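Local coordinates for protein beta sliding clamp (Borrelia burgdorferi, PDB 6DJ8) that probably encircles DNA as a ring-shaped head-to-tail homodimer and tethers DNA polymerases and other proteins to it, making replication processive, at residues F358-E364 with L375-E379; N165-F169 with E353-E359. One frame throughout, in Å; residues are numbered along the deposited sequence. Where two conformers were deposited one is given.

Contact 1: residues F358-E364 with L375-E379; sequences FETSKIE and LSEPE
E364 and S376 face each other across the open end of an antiparallel beta hairpin, strands 362-367 and 373-376, in the C-terminal domain. They are a hydrogen-bonded pair: E364 N gives to S376 O over 2.8 Å, and S376 N gives back to E364 O over 3.1 Å. Their side chains share one face of the sheet, where S376 OG donates to E364 OE1 (2.8 Å), reaching the carboxylate on its anti side and 34° out of its plane. The extended chain of E364 runs past the P378 ring in the opposite direction, CG to CG 3.7 Å, and a water donates to its OE2.

The carbonyl carbon of S376 sits at the edge of the F358 ring, 3.3 Å from F358 CE2, I363 CD1 rests over one face near the rim, and F358 CZ meets L375 CB at 3.8 Å. E377 starts out pointing away from the loop, but CG turns beside its own backbone N (chi1 -74°), and the extended chain then runs past F358 in the opposite direction, its CG touching both F358 CD2 and T360 OG1. Its carboxylate stands nearly perpendicular to the ring. There OE2 takes the amide of E359 almost head-on, N to OE2 2.8 Å at 177°, while T360 OG1 closes the loop onto K362 O.

OE2 also makes a salt bridge to R166, and N380 donates to OE1. With an amide, a guanidinium and an asparagine all directed at it, this buried carboxylate is held against rotation and probably stays ionised, tying the loop before strand 362-367 to the one after strand 373-376.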
loop_
_atom_site.group_PDB
_atom_site.type_symbol
_atom_site.label_atom_id
_atom_site.label_comp_id
_atom_site.label_asym_id
_atom_site.label_seq_id
_atom_site.Cartn_x
_atom_site.Cartn_y
_atom_site.Cartn_z
ATOM N N PHE A 358 -16.535 9.655 15.152
ATOM C CA PHE A 358 -16.997 9.867 16.523
ATOM C C PHE A 358 -15.853 9.671 17.507
ATOM O O PHE A 358 -14.960 8.853 17.281
ATOM C CB PHE A 358 -18.156 8.918 16.847
ATOM C CG PHE A 358 -19.470 9.378 16.302
ATOM C CD1 PHE A 358 -19.665 9.488 14.939
ATOM C CD2 PHE A 358 -20.523 9.678 17.150
ATOM C CE1 PHE A 358 -20.868 9.922 14.432
ATOM C CE2 PHE A 358 -21.735 10.108 16.644
ATOM C CZ PHE A 358 -21.906 10.232 15.284
ATOM N N GLU A 359 -15.848 10.466 18.580
ATOM C CA GLU A 359 -14.806 10.348 19.591
ATOM C C GLU A 359 -15.318 9.961 20.971
ATOM O O GLU A 359 -14.509 9.861 21.897
ATOM C CB GLU A 359 -14.025 11.665 19.713
ATOM C CG GLU A 359 -14.200 12.591 18.532
ATOM C CD GLU A 359 -13.284 13.799 18.572
ATOM O OE1 GLU A 359 -12.336 13.845 17.759
ATOM O OE2 GLU A 359 -13.511 14.701 19.408
ATOM N N THR A 360 -16.614 9.726 21.140
ATOM C CA THR A 360 -17.137 9.349 22.443
ATOM C C THR A 360 -17.074 7.838 22.635
ATOM O O THR A 360 -16.911 7.073 21.688
ATOM C CB THR A 360 -18.574 9.835 22.605
ATOM O OG1 THR A 360 -19.296 9.577 21.394
ATOM C CG2 THR A 360 -18.588 11.326 22.873
ATOM N N SER A 361 -17.222 7.419 23.894
ATOM C CA SER A 361 -17.254 5.999 24.231
ATOM C C SER A 361 -18.472 5.317 23.626
ATOM O O SER A 361 -18.394 4.163 23.191
ATOM C CB SER A 361 -17.265 5.819 25.751
ATOM O OG SER A 361 -16.775 4.543 26.116
ATOM N N LYS A 362 -19.611 6.006 23.617
ATOM C CA LYS A 362 -20.861 5.469 23.112
ATOM C C LYS A 362 -21.391 6.366 22.001
ATOM O O LYS A 362 -20.978 7.517 21.856
ATOM C CB LYS A 362 -21.885 5.337 24.247
ATOM C CG LYS A 362 -21.330 4.550 25.436
ATOM C CD LYS A 362 -22.406 3.763 26.159
ATOM C CE LYS A 362 -21.812 2.889 27.274
ATOM N NZ LYS A 362 -21.592 1.462 26.806
ATOM N N ILE A 363 -22.314 5.828 21.211
ATOM C CA ILE A 363 -22.949 6.573 20.133
ATOM C C ILE A 363 -24.460 6.426 20.254
ATOM O O ILE A 363 -24.964 5.340 20.565
ATOM C CB ILE A 363 -22.443 6.094 18.756
ATOM C CG1 ILE A 363 -23.040 6.934 17.633
ATOM C CG2 ILE A 363 -22.767 4.629 18.548
ATOM C CD1 ILE A 363 -22.532 6.537 16.230
ATOM N N GLU A 364 -25.185 7.517 20.016
ATOM C CA GLU A 364 -26.641 7.464 19.986
ATOM C C GLU A 364 -27.093 7.226 18.553
ATOM O O GLU A 364 -26.615 7.888 17.627
ATOM C CB GLU A 364 -27.258 8.760 20.526
ATOM C CG GLU A 364 -26.629 9.285 21.804
ATOM C CD GLU A 364 -27.150 10.673 22.174
ATOM O OE1 GLU A 364 -26.873 11.625 21.416
ATOM O OE2 GLU A 364 -27.817 10.815 23.212
ATOM N N LEU A 375 -27.433 9.798 13.853
ATOM C CA LEU A 375 -26.275 9.462 14.666
ATOM C C LEU A 375 -25.768 10.702 15.370
ATOM O O LEU A 375 -25.577 11.740 14.731
ATOM C CB LEU A 375 -25.140 8.887 13.812
ATOM C CG LEU A 375 -25.141 7.435 13.360
ATOM C CD1 LEU A 375 -26.466 7.040 12.786
ATOM C CD2 LEU A 375 -23.970 7.201 12.319
ATOM N N SER A 376 -25.493 10.575 16.663
ATOM C CA SER A 376 -24.961 11.681 17.433
ATOM C C SER A 376 -24.174 11.139 18.615
ATOM O O SER A 376 -24.294 9.968 18.991
ATOM C CB SER A 376 -26.086 12.594 17.924
ATOM O OG SER A 376 -27.053 11.825 18.612
ATOM N N GLU A 377 -23.387 12.025 19.211
ATOM C CA GLU A 377 -22.618 11.832 20.430
ATOM C C GLU A 377 -23.450 12.298 21.620
ATOM O O GLU A 377 -24.131 13.327 21.527
ATOM C CB GLU A 377 -21.307 12.617 20.377
ATOM C CG GLU A 377 -20.256 12.013 19.458
ATOM C CD GLU A 377 -19.028 12.902 19.247
ATOM O OE1 GLU A 377 -19.166 14.139 19.330
ATOM O OE2 GLU A 377 -17.928 12.364 18.979
ATOM N N PRO A 378 -23.455 11.523 22.707
ATOM C CA PRO A 378 -24.106 11.989 23.938
ATOM C C PRO A 378 -23.477 13.288 24.414
ATOM O O PRO A 378 -22.257 13.459 24.377
ATOM C CB PRO A 378 -23.871 10.849 24.938
ATOM C CG PRO A 378 -23.760 9.616 24.076
ATOM C CD PRO A 378 -23.012 10.124 22.860
ATOM N N GLU A 379 -24.335 14.212 24.847
ATOM C CA GLU A 379 -23.992 15.527 25.379
ATOM C C GLU A 379 -23.440 16.465 24.313
ATOM O O GLU A 379 -23.083 17.603 24.640
ATOM C CB GLU A 379 -22.999 15.452 26.553
HETATM O O HOH W 1 -29.111 9.983 17.296
HETATM O O HOH W 2 -27.612 13.440 24.039
#

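Contact 2: residues N165-F169 with E353-E359; sequences NRIAF and EAISVFE
F169 brings its ring to the C-terminal end of helix 348-355, meeting A354 and V357. Its CG sits in the position between backbone N and carbonyl carbon (chi1 76°), which swings the ring across to the helix. F169 CZ comes within 3.8 Å of A354 CA, and F169 CE1 meets V357 CG1 at 3.9 Å, the side chains of F169 and V357 passing at a slant. E353 O hangs over one face, displaced toward the rim, and the ring of H385 also meets F169.

E353 slides past F169 in the opposite direction, its carboxylate turned 68° from the ring plane and OE1 3.5 Å from F169 CB. Polar contact here is indirect: one water donates both to E353 OE1, at 2.8 Å, and to F169 O. The other oxygen, OE2, is salt-bridged to R202.

At the far end of the contact R166 crosses V357 obliquely, CG to CG2 4.0 Å. E359 CG lies at the guanidinium edge, and the carboxylate plane is turned 76° from the guanidinium. E359 OE2 lies well out of the guanidinium plane, 3.9 Å from R166 NH2, so no N-H points at it and the pair is a long one of charges alone; the stronger partners are E377 for R166 and K162 for E359. A second water lies in the guanidinium plane, accepting from R166 NE at 3.0 Å and from N165 ND2, and donating to V357 O.

Valine and phenylalanine thus fill the middle while water-bridged polar groups flank them. This is the interface between central and C-terminal domains in the DNA-encircling processivity ring, in which the end of helix 157-167 packs on the end of helix 348-355.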
loop_
_atom_site.group_PDB
_atom_site.type_symbol
_atom_site.label_atom_id
_atom_site.label_comp_id
_atom_site.label_asym_id
_atom_site.label_seq_id
_atom_site.Cartn_x
_atom_site.Cartn_y
_atom_site.Cartn_z
ATOM N N ASN A 165 -13.308 17.313 9.621
ATOM C CA ASN A 165 -13.364 15.860 9.751
ATOM C C ASN A 165 -14.805 15.365 9.838
ATOM O O ASN A 165 -15.127 14.289 9.322
ATOM C CB ASN A 165 -12.544 15.417 10.977
ATOM C CG ASN A 165 -12.284 13.908 10.998
ATOM O OD1 ASN A 165 -11.875 13.334 9.997
ATOM N ND2 ASN A 165 -12.520 13.269 12.141
ATOM N N ARG A 166 -15.703 16.152 10.429
ATOM C CA ARG A 166 -17.092 15.724 10.548
ATOM C C ARG A 166 -17.937 16.086 9.336
ATOM O O ARG A 166 -19.020 15.516 9.164
ATOM C CB ARG A 166 -17.712 16.331 11.814
ATOM C CG ARG A 166 -17.363 15.482 13.027
ATOM C CD ARG A 166 -17.237 16.219 14.347
ATOM N NE ARG A 166 -16.668 15.300 15.326
ATOM C CZ ARG A 166 -17.258 14.908 16.448
ATOM N NH1 ARG A 166 -18.434 15.394 16.810
ATOM N NH2 ARG A 166 -16.636 14.044 17.233
ATOM N N ILE A 167 -17.467 16.985 8.470
ATOM C CA ILE A 167 -18.273 17.509 7.376
ATOM C C ILE A 167 -17.812 16.983 6.015
ATOM O O ILE A 167 -18.640 16.577 5.191
ATOM C CB ILE A 167 -18.265 19.052 7.401
ATOM C CG1 ILE A 167 -19.185 19.571 8.509
ATOM C CG2 ILE A 167 -18.718 19.603 6.071
ATOM C CD1 ILE A 167 -20.657 19.534 8.136
ATOM N N ALA A 168 -16.493 16.940 5.770
ATOM C CA ALA A 168 -16.002 16.731 4.405
ATOM C C ALA A 168 -16.493 15.413 3.806
ATOM O O ALA A 168 -16.924 15.373 2.644
ATOM C CB ALA A 168 -14.470 16.784 4.384
ATOM N N PHE A 169 -16.438 14.319 4.576
ATOM C CA PHE A 169 -16.735 13.009 3.996
ATOM C C PHE A 169 -18.167 12.887 3.494
ATOM O O PHE A 169 -18.435 12.053 2.621
ATOM C CB PHE A 169 -16.439 11.900 5.022
ATOM C CG PHE A 169 -17.491 11.770 6.106
ATOM C CD1 PHE A 169 -17.387 12.494 7.284
ATOM C CD2 PHE A 169 -18.579 10.908 5.941
ATOM C CE1 PHE A 169 -18.370 12.370 8.302
ATOM C CE2 PHE A 169 -19.537 10.755 6.938
ATOM C CZ PHE A 169 -19.442 11.505 8.118
ATOM N N GLU A 353 -18.227 4.843 7.675
ATOM C CA GLU A 353 -17.597 6.148 7.498
ATOM C C GLU A 353 -18.064 7.123 8.561
ATOM O O GLU A 353 -17.268 7.893 9.103
ATOM C CB GLU A 353 -17.907 6.727 6.121
ATOM C CG GLU A 353 -16.752 6.830 5.213
ATOM C CD GLU A 353 -17.000 7.834 4.101
ATOM O OE1 GLU A 353 -16.052 8.609 3.786
ATOM O OE2 GLU A 353 -18.140 7.842 3.560
ATOM N N ALA A 354 -19.368 7.127 8.848
ATOM C CA ALA A 354 -19.883 8.096 9.805
ATOM C C ALA A 354 -19.347 7.804 11.202
ATOM O O ALA A 354 -18.788 8.685 11.862
ATOM C CB ALA A 354 -21.416 8.095 9.778
ATOM N N ILE A 355 -19.443 6.551 11.655
ATOM C CA ILE A 355 -19.045 6.331 13.037
ATOM C C ILE A 355 -17.539 6.494 13.222
ATOM O O ILE A 355 -17.087 6.745 14.343
ATOM C CB ILE A 355 -19.513 4.955 13.541
ATOM C CG1 ILE A 355 -18.670 3.848 12.924
ATOM C CG2 ILE A 355 -20.995 4.760 13.264
ATOM C CD1 ILE A 355 -19.072 2.489 13.439
ATOM N N SER A 356 -16.754 6.423 12.142
ATOM C CA SER A 356 -15.313 6.579 12.285
ATOM C C SER A 356 -14.906 7.991 12.693
ATOM O O SER A 356 -13.761 8.191 13.102
ATOM C CB SER A 356 -14.604 6.195 10.979
ATOM O OG SER A 356 -14.669 7.271 10.042
ATOM N N VAL A 357 -15.796 8.982 12.616
ATOM C CA VAL A 357 -15.420 10.314 13.069
ATOM C C VAL A 357 -15.835 10.587 14.501
ATOM O O VAL A 357 -15.468 11.636 15.048
ATOM C CB VAL A 357 -15.959 11.404 12.116
ATOM C CG1 VAL A 357 -15.568 11.072 10.674
ATOM C CG2 VAL A 357 -17.476 11.567 12.250
ATOM N N PHE A 358 -16.535 9.655 15.152
ATOM C CA PHE A 358 -16.997 9.867 16.523
ATOM C C PHE A 358 -15.853 9.671 17.507
ATOM O O PHE A 358 -14.960 8.853 17.281
ATOM C CB PHE A 358 -18.156 8.918 16.847
ATOM C CG PHE A 358 -19.470 9.378 16.302
ATOM C CD1 PHE A 358 -19.665 9.488 14.939
ATOM C CD2 PHE A 358 -20.523 9.678 17.150
ATOM C CE1 PHE A 358 -20.868 9.922 14.432
ATOM C CE2 PHE A 358 -21.735 10.108 16.644
ATOM C CZ PHE A 358 -21.906 10.232 15.284
ATOM N N GLU A 359 -15.848 10.466 18.580
ATOM C CA GLU A 359 -14.806 10.348 19.591
ATOM C C GLU A 359 -15.318 9.961 20.971
ATOM O O GLU A 359 -14.509 9.861 21.897
ATOM C CB GLU A 359 -14.025 11.665 19.713
ATOM C CG GLU A 359 -14.200 12.591 18.532
ATOM C CD GLU A 359 -13.284 13.799 18.572
ATOM O OE1 GLU A 359 -12.336 13.845 17.759
ATOM O OE2 GLU A 359 -13.511 14.701 19.408
HETATM O O HOH W 3 -13.944 14.074 14.727
HETATM O O HOH W 4 -16.748 10.342 1.747
#

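How the contacts relate
The centres of the two contacts lie about 11 Å apart, and they share F358 and E359, the residues that lead from helix 348-355 toward strand 362-367. Along the chain contact 2 closes before the hairpin of contact 1 opens. Contact 1 stays within the C-terminal domain, whereas contact 2 joins that domain to the central one. They touch directly: R166 NH2 meets E377 OE2 in a salt bridge of 2.7 Å, and L375 CD2 packs on A354 CB at 3.7 Å. The nine-stranded sheet containing the hairpin also includes strands of the central domain, so sheet, helix ends and ion pair together join neighbouring domains of the DNA-encircling ring.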